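Local atomic coordinates of tail spike protein gp49 (Pseudomonas phage LKA1, PDB entry 4RU4), a protein that probably acts as a lyase on the O-specific polysaccharide of Pseudomonas, serving as the tailspike with which the phage degrades the host cell envelope during entry. Residues B[59-62]-B[63-66]; B[134-137]-B[138-142]; B[375-379]-B[380-384]; B[410-413]-B[414-418]. All blocks are in the same frame, centred on the assembly; numbering follows the deposited sequence.

Interaction 1: residues B[59-62]-B[63-66]; sequences ALQA and AVDS
Q61 reaches along the helix to D65, one turn further on, and its side chain runs along the D65 carboxylate from CG to the amide. With CG anti to the backbone N (chi1 -174°), the chain bends at chi2 and comes round beside the next turn. CG lies 3.9 Å from D65 OD2, and the amide carbon CD then passes D65 OD1. At the tip, NE2 donates to D65 OD1 at 3.0 Å. The bond is fairly straight, and it leaves the amide almost within the amide's own plane but enters the carboxylate from above, about 45° out of its plane. NE2 also passes V64 CG1 at 4.1 Å, and the backbone O of S84 accepts a further bond from it, so the amide ties the helix to the neighbouring strand 82-86. This is an i to i+4 side-chain pair laid over the matching backbone bond, D65 N to Q61 O at 2.8 Å, toward the C-terminal end of helix 55-65, which precedes the first strands of the parallel beta-helix. The inner side of the helix carries L60 and A63, which pack on I72 and V70, while V64 rests on I83. At S66, the backbone N makes a weak bond to A62 O and another bond to A63 O. A63 O also receives S66 OG at 2.7 Å, in the carbonyl plane, and that hydroxyl is bonded in turn to A68 N.

Interaction 2: residues B[134-137]-B[138-142]; sequences IDFA and STPNL
A proline CB set over the face of an aromatic ring is the striking feature here: P140 meets F136 four residues earlier in the chain, and the side chains that meet are held by apolar contact alone. P140 CB sits 4.2 Å from the centroid of the F136 ring, 14° off the ring normal, a CH-pi contact displaced somewhat toward the CG side of the ring, where CB comes within 4.0 Å of F136 CG. P140 CG follows alongside, 4.0 Å from F136 CD1. The far end of the phenylalanine is met by L142, whose CD1 approaches F136 CZ at 4.0 Å and CE1 at nearly the same distance; the two side chains run at about a right angle. F136 has its CG beside the backbone N (chi1 -78°), and this turns the ring in toward the bend of the chain, so that proline and leucine can both reach it. Between those two, N141 is the centre of an inverse gamma turn, with a weak bond of 2.9 Å from L142 N to P140 O. The turn carries the N141 side chain to the exposed side and brings L142 back inward. V181 and I198, from strands 180-183 and 197-202, also pack on F136. The result is a small buried apolar cluster at the end of strand 133-135, where a loop folds back over the core of the Ig-like domain of the tailspike.

Interaction 3: residues B[375-379]-B[380-384]; sequences AEILG and GTFLL
Matching first torsions bring I377 and F382 together from opposite directions: I377 CG1 (chi1 -65°) and F382 CG (chi1 -57°) both stand beside their own backbone N, anti to the carbonyl carbon. A second bend in the isoleucine carries CD1 over the phenylalanine, where it forms a CH-pi contact 3.9 Å from the ring centroid and 23° off the normal. The methyl is displaced toward the rim, nearest to F382 CE2 at 3.6 Å. The other branch also bears on the ring, with I377 CG2 3.8 Å from F382 CE1 and equally far from CZ, so both methyl groups of the isoleucine are engaged by one aromatic ring. G379 O approaches obliquely, 3.3 Å from F382 CZ, and brings the polar backbone of the corner against the ring. The corner runs from L378 through G379 to G380, and the two glycines have positive phi. At these backbone angles a beta carbon would collide with the preceding carbonyl O; both conformations are open to glycine because it has none. The ring of F382 also meets those of F422, nearly parallel to it, and W351, more steeply inclined, giving aromatic packing inside the beta-helix. Beyond the corner, T381 OG1 bonds to N421 ND2, and T381 touches R430 of the second subunit. The contact thus joins two faces of one coil: strand 372-377 runs between strands 349-352 and 403-405, while strand 380-385 lies between the parallel strands 356-359 and 420-425.

Interaction 4: residues B[410-413]-B[414-418]; sequences AVLT and TNTTQ
T413 OG1 is gripped twice: it accepts a bond from N415 N at 3.0 Å, with an N-H...O angle of 158°, and it lies 2.7 Å from a water that also accepts from N415 ND2 at 2.8 Å. The water therefore bridges the two side chains outside the turn. A first torsion of 67° places T413 OG1 between its own backbone N and carbonyl carbon, within reach of the amide of N415. The backbone of the same threonine closes the turn, because T413 O accepts from T416 N at 2.9 Å. This donor does not lie on a carbonyl lone pair but stands well above the plane, 55° out of it. T416 answers in the other direction, since its OG1 accepts from T413 N at 3.1 Å. The same hydroxyl is hydrogen-bonded to the carbonyl O of I377, which ties the turn to the strand behind it. T413 and T416 are thus joined by two bonds of opposite direction, one to a backbone oxygen and one to a side-chain oxygen. On the apolar side, T416 CG2 meets L412 CD2 at 4.2 Å, and L412 packs further on L445. F161 touches T413, N415 and T416. T413 to T416 is a type I beta turn combined with an ST turn at its first residue, lying in the long loop that connects strands 403-405 and 420-425 of the pectin lyase-like beta-helix.

From the N terminus, interaction 1 lies toward the C-terminal end of helix 55-65, ahead of the first beta-helix strands. Interaction 2 follows in the Ig-like domain, centres 38 Å away, where it folds the loop 138-142 back against F136, just after strand 133-135. Interaction 3 turns one strand of the beta-helix into the next, and interaction 4 closes a turn in a later loop. All four come in series along the chain, and none nests or crosses. Only interactions 3 and 4 touch, with centres 10 Å apart: besides the T416 bond, Q418 N lies 3.1 Å from L378 O, and V411 packs on I377, setting the loop of one coil beside the corner of another.

Interaction 1: residues B[59-62]-B[63-66]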
ATOM      1  N   ALA B  59      14.497  -0.071 -43.429  1.00 10.79           N
ATOM      2  CA  ALA B  59      15.639  -0.476 -42.606  1.00 12.94           C
ATOM      3  C   ALA B  59      15.227  -1.065 -41.245  1.00 13.03           C
ATOM      4  O   ALA B  59      15.765  -2.092 -40.806  1.00  9.61           O
ATOM      5  CB  ALA B  59      16.628   0.707 -42.415  1.00  8.97           C
ATOM      6  N   LEU B  60      14.280  -0.411 -40.575  1.00 10.87           N
ATOM      7  CA  LEU B  60      13.846  -0.857 -39.256  1.00 10.26           C
ATOM      8  C   LEU B  60      13.121  -2.169 -39.376  1.00  9.28           C
ATOM      9  O   LEU B  60      13.357  -3.078 -38.596  1.00 10.55           O
ATOM     10  CB  LEU B  60      12.902   0.161 -38.630  1.00 12.42           C
ATOM     11  CG  LEU B  60      13.556   1.240 -37.789  1.00 21.51           C
ATOM     12  CD1 LEU B  60      12.550   2.366 -37.584  1.00 22.99           C
ATOM     13  CD2 LEU B  60      13.984   0.630 -36.460  1.00 23.03           C
ATOM     14  N   GLN B  61      12.244  -2.275 -40.371  1.00  8.63           N
ATOM     15  CA  GLN B  61      11.523  -3.538 -40.587  1.00  8.61           C
ATOM     16  C   GLN B  61      12.485  -4.673 -40.905  1.00  8.71           C
ATOM     17  O   GLN B  61      12.316  -5.797 -40.402  1.00 11.71           O
ATOM     18  CB  GLN B  61      10.445  -3.421 -41.687  1.00  8.59           C
ATOM     19  CG  GLN B  61       9.595  -4.689 -41.819  1.00  8.56           C
ATOM     20  CD  GLN B  61       8.755  -4.939 -40.564  1.00 12.23           C
ATOM     21  OE1 GLN B  61       7.884  -4.139 -40.219  1.00 11.75           O
ATOM     22  NE2 GLN B  61       9.035  -6.036 -39.868  1.00  9.15           N
ATOM     23  N   ALA B  62      13.487  -4.390 -41.735  1.00  8.81           N
ATOM     24  CA  ALA B  62      14.484  -5.415 -42.097  1.00 10.80           C
ATOM     25  C   ALA B  62      15.308  -5.840 -40.883  1.00 13.60           C
ATOM     26  O   ALA B  62      15.662  -7.033 -40.726  1.00 13.28           O
ATOM     27  CB  ALA B  62      15.408  -4.927 -43.231  1.00  9.67           C
ATOM     28  N   ALA B  63      15.609  -4.877 -40.017  1.00 10.99           N
ATOM     29  CA  ALA B  63      16.342  -5.190 -38.791  1.00 11.47           C
ATOM     30  C   ALA B  63      15.526  -6.128 -37.900  1.00 12.79           C
ATOM     31  O   ALA B  63      16.045  -7.132 -37.392  1.00 12.82           O
ATOM     32  CB  ALA B  63      16.703  -3.900 -38.020  1.00  9.53           C
ATOM     33  N   VAL B  64      14.255  -5.784 -37.693  1.00 11.79           N
ATOM     34  CA  VAL B  64      13.349  -6.660 -36.961  1.00 10.17           C
ATOM     35  C   VAL B  64      13.302  -8.035 -37.617  1.00 13.39           C
ATOM     36  O   VAL B  64      13.380  -9.053 -36.936  1.00 13.77           O
ATOM     37  CB  VAL B  64      11.931  -6.057 -36.865  1.00  9.22           C
ATOM     38  CG1 VAL B  64      10.922  -7.100 -36.415  1.00 11.77           C
ATOM     39  CG2 VAL B  64      11.938  -4.849 -35.908  1.00  8.69           C
ATOM     40  N   ASP B  65      13.181  -8.056 -38.945  1.00  8.74           N
ATOM     41  CA  ASP B  65      13.058  -9.303 -39.688  1.00 14.02           C
ATOM     42  C   ASP B  65      14.280 -10.198 -39.552  1.00 13.66           C
ATOM     43  O   ASP B  65      14.201 -11.401 -39.776  1.00 13.67           O
ATOM     44  CB  ASP B  65      12.810  -9.025 -41.174  1.00 12.48           C
ATOM     45  CG  ASP B  65      11.372  -8.560 -41.452  1.00 14.64           C
ATOM     46  OD1 ASP B  65      10.549  -8.590 -40.525  1.00 13.15           O
ATOM     47  OD2 ASP B  65      11.078  -8.165 -42.595  1.00 15.60           O
ATOM     48  N   SER B  66      15.412  -9.610 -39.194  1.00 12.40           N
ATOM     49  CA  SER B  66      16.621 -10.391 -39.035  1.00 15.49           C
ATOM     50  C   SER B  66      16.481 -11.429 -37.913  1.00 17.54           C
ATOM     51  O   SER B  66      17.226 -12.410 -37.887  1.00 14.98           O
ATOM     52  CB  SER B  66      17.825  -9.482 -38.754  1.00 15.49           C
ATOM     53  OG  SER B  66      17.885  -9.110 -37.371  1.00 15.34           O
TER

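Interaction 2: residues B[134-137]-B[138-142]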
ATOM      1  N   ILE B 134      -6.883 -30.437 -15.019  1.00  9.74           N
ATOM      2  CA  ILE B 134      -7.588 -30.385 -16.279  1.00 11.66           C
ATOM      3  C   ILE B 134      -7.360 -31.692 -17.030  1.00 12.77           C
ATOM      4  O   ILE B 134      -6.208 -32.131 -17.192  1.00 12.36           O
ATOM      5  CB  ILE B 134      -7.022 -29.234 -17.178  1.00 19.68           C
ATOM      6  CG1 ILE B 134      -7.059 -27.887 -16.452  1.00 16.34           C
ATOM      7  CG2 ILE B 134      -7.779 -29.159 -18.483  1.00 16.82           C
ATOM      8  CD1 ILE B 134      -8.452 -27.418 -16.084  1.00 15.25           C
ATOM      9  N   ASP B 135      -8.454 -32.290 -17.502  1.00 13.71           N
ATOM     10  CA  ASP B 135      -8.417 -33.550 -18.237  1.00 13.61           C
ATOM     11  C   ASP B 135      -8.690 -33.345 -19.733  1.00 17.78           C
ATOM     12  O   ASP B 135      -9.824 -33.054 -20.130  1.00 17.84           O
ATOM     13  CB  ASP B 135      -9.458 -34.532 -17.669  1.00 21.62           C
ATOM     14  CG  ASP B 135      -9.167 -34.930 -16.235  1.00 30.80           C
ATOM     15  OD1 ASP B 135      -7.972 -35.039 -15.869  1.00 29.28           O
ATOM     16  OD2 ASP B 135     -10.139 -35.128 -15.468  1.00 38.06           O
ATOM     17  N   PHE B 136      -7.652 -33.526 -20.552  1.00 17.12           N
ATOM     18  CA  PHE B 136      -7.752 -33.341 -21.989  1.00 11.84           C
ATOM     19  C   PHE B 136      -8.234 -34.607 -22.674  1.00 14.39           C
ATOM     20  O   PHE B 136      -7.930 -35.722 -22.229  1.00 16.50           O
ATOM     21  CB  PHE B 136      -6.394 -32.925 -22.553  1.00 12.83           C
ATOM     22  CG  PHE B 136      -6.072 -31.471 -22.317  1.00 12.14           C
ATOM     23  CD1 PHE B 136      -5.428 -31.069 -21.156  1.00 13.14           C
ATOM     24  CD2 PHE B 136      -6.423 -30.515 -23.251  1.00 12.57           C
ATOM     25  CE1 PHE B 136      -5.118 -29.721 -20.937  1.00 13.25           C
ATOM     26  CE2 PHE B 136      -6.131 -29.163 -23.036  1.00 15.72           C
ATOM     27  CZ  PHE B 136      -5.486 -28.776 -21.855  1.00 13.45           C
ATOM     28  N   ALA B 137      -8.993 -34.429 -23.753  1.00 16.82           N
ATOM     29  CA  ALA B 137      -9.570 -35.550 -24.482  1.00 17.90           C
ATOM     30  C   ALA B 137      -8.516 -36.448 -25.114  1.00 18.62           C
ATOM     31  O   ALA B 137      -8.771 -37.619 -25.362  1.00 19.68           O
ATOM     32  CB  ALA B 137     -10.534 -35.047 -25.544  1.00 18.14           C
ATOM     33  N   SER B 138      -7.333 -35.907 -25.377  1.00 18.03           N
ATOM     34  CA  SER B 138      -6.261 -36.682 -26.002  1.00 19.03           C
ATOM     35  C   SER B 138      -4.944 -35.992 -25.676  1.00 20.49           C
ATOM     36  O   SER B 138      -4.959 -34.925 -25.054  1.00 16.08           O
ATOM     37  CB  SER B 138      -6.469 -36.781 -27.520  1.00 20.20           C
ATOM     38  OG  SER B 138      -6.339 -35.516 -28.152  1.00 19.85           O
ATOM     39  N   THR B 139      -3.819 -36.577 -26.082  1.00 16.98           N
ATOM     40  CA  THR B 139      -2.503 -36.068 -25.645  1.00 20.08           C
ATOM     41  C   THR B 139      -2.258 -34.586 -25.969  1.00 20.26           C
ATOM     42  O   THR B 139      -2.221 -34.227 -27.139  1.00 19.74           O
ATOM     43  CB  THR B 139      -1.356 -36.848 -26.346  1.00 29.57           C
ATOM     44  OG1 THR B 139      -1.476 -38.242 -26.059  1.00 28.56           O
ATOM     45  CG2 THR B 139       0.001 -36.343 -25.869  1.00 29.09           C
ATOM     46  N   PRO B 140      -2.082 -33.724 -24.940  1.00 17.50           N
ATOM     47  CA  PRO B 140      -1.865 -32.300 -25.224  1.00 15.60           C
ATOM     48  C   PRO B 140      -0.402 -31.947 -25.423  1.00 14.94           C
ATOM     49  O   PRO B 140       0.453 -32.474 -24.708  1.00 16.27           O
ATOM     50  CB  PRO B 140      -2.378 -31.613 -23.954  1.00 14.97           C
ATOM     51  CG  PRO B 140      -2.121 -32.609 -22.869  1.00 16.11           C
ATOM     52  CD  PRO B 140      -2.330 -33.967 -23.507  1.00 16.22           C
ATOM     53  N   ASN B 141      -0.117 -31.046 -26.363  1.00 12.73           N
ATOM     54  CA  ASN B 141       1.258 -30.617 -26.585  1.00 12.99           C
ATOM     55  C   ASN B 141       1.645 -29.514 -25.591  1.00 15.11           C
ATOM     56  O   ASN B 141       1.796 -28.342 -25.968  1.00 14.30           O
ATOM     57  CB  ASN B 141       1.475 -30.152 -28.031  1.00 16.92           C
ATOM     58  CG  ASN B 141       2.927 -29.819 -28.315  1.00 17.88           C
ATOM     59  OD1 ASN B 141       3.823 -30.438 -27.760  1.00 20.69           O
ATOM     60  ND2 ASN B 141       3.164 -28.800 -29.143  1.00 18.63           N
ATOM     61  N   LEU B 142       1.795 -29.911 -24.323  1.00 14.88           N
ATOM     62  CA  LEU B 142       2.071 -28.986 -23.220  1.00 16.12           C
ATOM     63  C   LEU B 142       3.169 -29.537 -22.308  1.00 15.36           C
ATOM     64  O   LEU B 142       3.234 -30.745 -22.092  1.00 16.61           O
ATOM     65  CB  LEU B 142       0.797 -28.769 -22.395  1.00 12.98           C
ATOM     66  CG  LEU B 142      -0.357 -28.054 -23.095  1.00  8.09           C
ATOM     67  CD1 LEU B 142      -1.601 -28.102 -22.228  1.00  8.02           C
ATOM     68  CD2 LEU B 142       0.039 -26.595 -23.375  1.00  7.83           C
TER

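Interaction 3: residues B[375-379]-B[380-384]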
ATOM      1  N   ALA B 375     -20.553   0.654 -13.097  1.00  6.58           N
ATOM      2  CA  ALA B 375     -21.301   0.187 -14.267  1.00  6.76           C
ATOM      3  C   ALA B 375     -21.099  -1.309 -14.350  1.00  6.77           C
ATOM      4  O   ALA B 375     -20.078  -1.803 -13.865  1.00  8.35           O
ATOM      5  CB  ALA B 375     -20.782   0.842 -15.549  1.00  6.80           C
ATOM      6  N   GLU B 376     -22.037  -2.020 -14.961  1.00  6.93           N
ATOM      7  CA  GLU B 376     -21.778  -3.392 -15.385  1.00  9.05           C
ATOM      8  C   GLU B 376     -21.305  -4.246 -14.215  1.00  8.43           C
ATOM      9  O   GLU B 376     -20.313  -5.001 -14.317  1.00  7.97           O
ATOM     10  CB  GLU B 376     -20.763  -3.414 -16.561  1.00  7.93           C
ATOM     11  CG  GLU B 376     -21.199  -2.535 -17.749  1.00  9.88           C
ATOM     12  CD  GLU B 376     -20.328  -2.684 -19.017  1.00 10.38           C
ATOM     13  OE1 GLU B 376     -19.140  -3.083 -18.913  1.00  8.46           O
ATOM     14  OE2 GLU B 376     -20.823  -2.352 -20.126  1.00 12.42           O
ATOM     15  N   ILE B 377     -22.013  -4.110 -13.090  1.00  6.83           N
ATOM     16  CA  ILE B 377     -21.689  -4.856 -11.876  1.00  6.72           C
ATOM     17  C   ILE B 377     -22.230  -6.284 -11.998  1.00  8.83           C
ATOM     18  O   ILE B 377     -23.446  -6.505 -11.980  1.00  8.47           O
ATOM     19  CB  ILE B 377     -22.251  -4.153 -10.602  1.00  8.70           C
ATOM     20  CG1 ILE B 377     -21.556  -2.787 -10.406  1.00  9.08           C
ATOM     21  CG2 ILE B 377     -22.081  -5.037  -9.370  1.00 10.33           C
ATOM     22  CD1 ILE B 377     -20.037  -2.879 -10.109  1.00 12.66           C
ATOM     23  N   LEU B 378     -21.327  -7.253 -12.130  1.00  6.80           N
ATOM     24  CA  LEU B 378     -21.725  -8.660 -12.154  1.00 11.57           C
ATOM     25  C   LEU B 378     -22.103  -9.116 -10.731  1.00  8.46           C
ATOM     26  O   LEU B 378     -23.068  -9.874 -10.514  1.00  8.16           O
ATOM     27  CB  LEU B 378     -20.590  -9.547 -12.704  1.00  6.87           C
ATOM     28  CG  LEU B 378     -20.929 -11.036 -12.851  1.00 10.93           C
ATOM     29  CD1 LEU B 378     -21.958 -11.258 -13.964  1.00 12.36           C
ATOM     30  CD2 LEU B 378     -19.680 -11.898 -13.108  1.00  9.88           C
ATOM     31  N   GLY B 379     -21.340  -8.621  -9.766  1.00  9.88           N
ATOM     32  CA  GLY B 379     -21.448  -9.069  -8.393  1.00  7.78           C
ATOM     33  C   GLY B 379     -20.082  -9.249  -7.762  1.00 11.30           C
ATOM     34  O   GLY B 379     -19.039  -9.023  -8.393  1.00  9.25           O
ATOM     35  N   GLY B 380     -20.078  -9.617  -6.486  1.00 10.37           N
ATOM     36  CA  GLY B 380     -18.828  -9.758  -5.753  1.00  6.60           C
ATOM     37  C   GLY B 380     -18.543  -8.546  -4.884  1.00  9.72           C
ATOM     38  O   GLY B 380     -19.452  -7.869  -4.422  1.00  8.85           O
ATOM     39  N   THR B 381     -17.270  -8.268  -4.643  1.00  5.92           N
ATOM     40  CA  THR B 381     -16.922  -7.280  -3.637  1.00  6.70           C
ATOM     41  C   THR B 381     -16.206  -6.107  -4.284  1.00  8.93           C
ATOM     42  O   THR B 381     -15.298  -6.293  -5.104  1.00  8.80           O
ATOM     43  CB  THR B 381     -16.021  -7.952  -2.575  1.00 11.09           C
ATOM     44  OG1 THR B 381     -16.771  -8.990  -1.932  1.00 11.00           O
ATOM     45  CG2 THR B 381     -15.521  -6.954  -1.527  1.00 12.76           C
ATOM     46  N   PHE B 382     -16.601  -4.900  -3.909  1.00  5.69           N
ATOM     47  CA  PHE B 382     -16.016  -3.702  -4.499  1.00  7.50           C
ATOM     48  C   PHE B 382     -15.571  -2.800  -3.358  1.00  7.53           C
ATOM     49  O   PHE B 382     -16.374  -2.450  -2.481  1.00  7.34           O
ATOM     50  CB  PHE B 382     -17.048  -3.029  -5.400  1.00  6.41           C
ATOM     51  CG  PHE B 382     -17.562  -3.945  -6.464  1.00  9.61           C
ATOM     52  CD1 PHE B 382     -18.633  -4.810  -6.207  1.00  6.01           C
ATOM     53  CD2 PHE B 382     -16.930  -4.004  -7.706  1.00  5.95           C
ATOM     54  CE1 PHE B 382     -19.092  -5.712  -7.202  1.00  6.96           C
ATOM     55  CE2 PHE B 382     -17.387  -4.903  -8.700  1.00  6.09           C
ATOM     56  CZ  PHE B 382     -18.470  -5.737  -8.440  1.00  6.67           C
ATOM     57  N   LEU B 383     -14.293  -2.443  -3.372  1.00  5.41           N
ATOM     58  CA  LEU B 383     -13.627  -1.926  -2.183  1.00  6.97           C
ATOM     59  C   LEU B 383     -12.931  -0.620  -2.501  1.00  5.23           C
ATOM     60  O   LEU B 383     -12.251  -0.526  -3.530  1.00  5.45           O
ATOM     61  CB  LEU B 383     -12.591  -2.951  -1.697  1.00  9.05           C
ATOM     62  CG  LEU B 383     -11.651  -2.587  -0.539  1.00 12.97           C
ATOM     63  CD1 LEU B 383     -12.447  -2.214   0.725  1.00 13.93           C
ATOM     64  CD2 LEU B 383     -10.700  -3.736  -0.220  1.00 15.43           C
ATOM     65  N   LEU B 384     -13.127   0.384  -1.642  1.00  5.19           N
ATOM     66  CA  LEU B 384     -12.260   1.567  -1.591  1.00  5.42           C
ATOM     67  C   LEU B 384     -11.518   1.462  -0.267  1.00  6.53           C
ATOM     68  O   LEU B 384     -12.075   1.733   0.800  1.00  6.88           O
ATOM     69  CB  LEU B 384     -13.067   2.883  -1.634  1.00  7.66           C
ATOM     70  CG  LEU B 384     -13.882   3.142  -2.889  1.00 11.74           C
ATOM     71  CD1 LEU B 384     -14.552   4.512  -2.830  1.00 15.04           C
ATOM     72  CD2 LEU B 384     -12.995   3.036  -4.124  1.00 15.37           C
TER

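Interaction 4: residues B[410-413]-B[414-418]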
ATOM      1  N   ALA B 410     -28.112   2.245 -15.442  1.00  7.60           N
ATOM      2  CA  ALA B 410     -28.562   0.857 -15.193  1.00 11.89           C
ATOM      3  C   ALA B 410     -27.396  -0.088 -14.882  1.00 10.18           C
ATOM      4  O   ALA B 410     -26.778  -0.668 -15.790  1.00  9.18           O
ATOM      5  CB  ALA B 410     -29.382   0.336 -16.374  1.00 10.38           C
ATOM      6  N   VAL B 411     -27.100  -0.224 -13.592  1.00  8.43           N
ATOM      7  CA  VAL B 411     -25.876  -0.841 -13.104  1.00  7.17           C
ATOM      8  C   VAL B 411     -26.153  -2.121 -12.331  1.00  7.64           C
ATOM      9  O   VAL B 411     -25.402  -3.104 -12.422  1.00  8.95           O
ATOM     10  CB  VAL B 411     -25.145   0.170 -12.166  1.00  8.43           C
ATOM     11  CG1 VAL B 411     -23.936  -0.478 -11.458  1.00 10.13           C
ATOM     12  CG2 VAL B 411     -24.722   1.402 -12.956  1.00  6.99           C
ATOM     13  N   LEU B 412     -27.220  -2.086 -11.540  1.00  7.21           N
ATOM     14  CA  LEU B 412     -27.664  -3.227 -10.749  1.00  7.81           C
ATOM     15  C   LEU B 412     -28.949  -3.746 -11.421  1.00  8.73           C
ATOM     16  O   LEU B 412     -30.055  -3.242 -11.185  1.00  8.86           O
ATOM     17  CB  LEU B 412     -27.891  -2.800  -9.285  1.00 10.38           C
ATOM     18  CG  LEU B 412     -26.658  -2.302  -8.487  1.00  6.90           C
ATOM     19  CD1 LEU B 412     -27.017  -1.742  -7.061  1.00  6.81           C
ATOM     20  CD2 LEU B 412     -25.556  -3.360  -8.389  1.00  6.80           C
ATOM     21  N   THR B 413     -28.784  -4.711 -12.327  1.00  9.27           N
ATOM     22  CA  THR B 413     -29.871  -5.074 -13.234  1.00  9.17           C
ATOM     23  C   THR B 413     -30.016  -6.580 -13.257  1.00  9.80           C
ATOM     24  O   THR B 413     -29.367  -7.273 -12.478  1.00  8.44           O
ATOM     25  CB  THR B 413     -29.536  -4.602 -14.667  1.00  9.85           C
ATOM     26  OG1 THR B 413     -28.421  -5.362 -15.160  1.00 10.85           O
ATOM     27  CG2 THR B 413     -29.162  -3.104 -14.681  1.00 11.19           C
ATOM     28  N   THR B 414     -30.799  -7.101 -14.200  1.00  8.29           N
ATOM     29  CA  THR B 414     -30.915  -8.549 -14.329  1.00  9.40           C
ATOM     30  C   THR B 414     -29.575  -9.207 -14.689  1.00 10.75           C
ATOM     31  O   THR B 414     -29.417 -10.431 -14.574  1.00 12.22           O
ATOM     32  CB  THR B 414     -31.995  -8.964 -15.365  1.00 14.65           C
ATOM     33  OG1 THR B 414     -31.631  -8.476 -16.659  1.00 15.45           O
ATOM     34  CG2 THR B 414     -33.359  -8.397 -14.982  1.00 15.39           C
ATOM     35  N   ASN B 415     -28.604  -8.405 -15.112  1.00  9.65           N
ATOM     36  CA  ASN B 415     -27.265  -8.932 -15.409  1.00  8.53           C
ATOM     37  C   ASN B 415     -26.339  -8.987 -14.172  1.00  9.59           C
ATOM     38  O   ASN B 415     -25.234  -9.538 -14.222  1.00 10.03           O
ATOM     39  CB  ASN B 415     -26.615  -8.124 -16.548  1.00  9.77           C
ATOM     40  CG  ASN B 415     -27.274  -8.380 -17.891  1.00 12.72           C
ATOM     41  OD1 ASN B 415     -27.503  -9.538 -18.258  1.00 12.05           O
ATOM     42  ND2 ASN B 415     -27.579  -7.307 -18.638  1.00  9.41           N
ATOM     43  N   THR B 416     -26.793  -8.413 -13.066  1.00  7.51           N
ATOM     44  CA  THR B 416     -26.077  -8.512 -11.777  1.00  7.32           C
ATOM     45  C   THR B 416     -26.538  -9.789 -11.108  1.00 11.98           C
ATOM     46  O   THR B 416     -27.626  -9.828 -10.509  1.00 11.85           O
ATOM     47  CB  THR B 416     -26.435  -7.330 -10.862  1.00  7.24           C
ATOM     48  OG1 THR B 416     -26.161  -6.093 -11.549  1.00 11.90           O
ATOM     49  CG2 THR B 416     -25.613  -7.383  -9.552  1.00  7.04           C
ATOM     50  N   THR B 417     -25.748 -10.853 -11.240  1.00  8.30           N
ATOM     51  CA  THR B 417     -26.264 -12.174 -10.892  1.00  9.16           C
ATOM     52  C   THR B 417     -25.685 -12.737  -9.601  1.00 10.88           C
ATOM     53  O   THR B 417     -26.090 -13.811  -9.180  1.00 11.06           O
ATOM     54  CB  THR B 417     -25.992 -13.181 -12.035  1.00  9.25           C
ATOM     55  OG1 THR B 417     -24.580 -13.252 -12.241  1.00 11.09           O
ATOM     56  CG2 THR B 417     -26.636 -12.704 -13.325  1.00 12.30           C
ATOM     57  N   GLN B 418     -24.742 -12.031  -8.976  1.00  8.13           N
ATOM     58  CA  GLN B 418     -24.122 -12.493  -7.749  1.00  8.92           C
ATOM     59  C   GLN B 418     -24.268 -11.431  -6.644  1.00  9.08           C
ATOM     60  O   GLN B 418     -24.327 -10.240  -6.934  1.00 11.97           O
ATOM     61  CB  GLN B 418     -22.650 -12.838  -8.005  1.00 13.79           C
ATOM     62  CG  GLN B 418     -22.445 -13.951  -9.054  1.00 17.30           C
ATOM     63  CD  GLN B 418     -20.960 -14.173  -9.412  1.00 21.58           C
ATOM     64  OE1 GLN B 418     -20.070 -13.922  -8.603  1.00 20.61           O
ATOM     65  NE2 GLN B 418     -20.704 -14.643 -10.634  1.00 24.10           N
TER
HETATM   66  O   HOH W   1     -28.067  -4.741 -17.726  1.00 10.44           O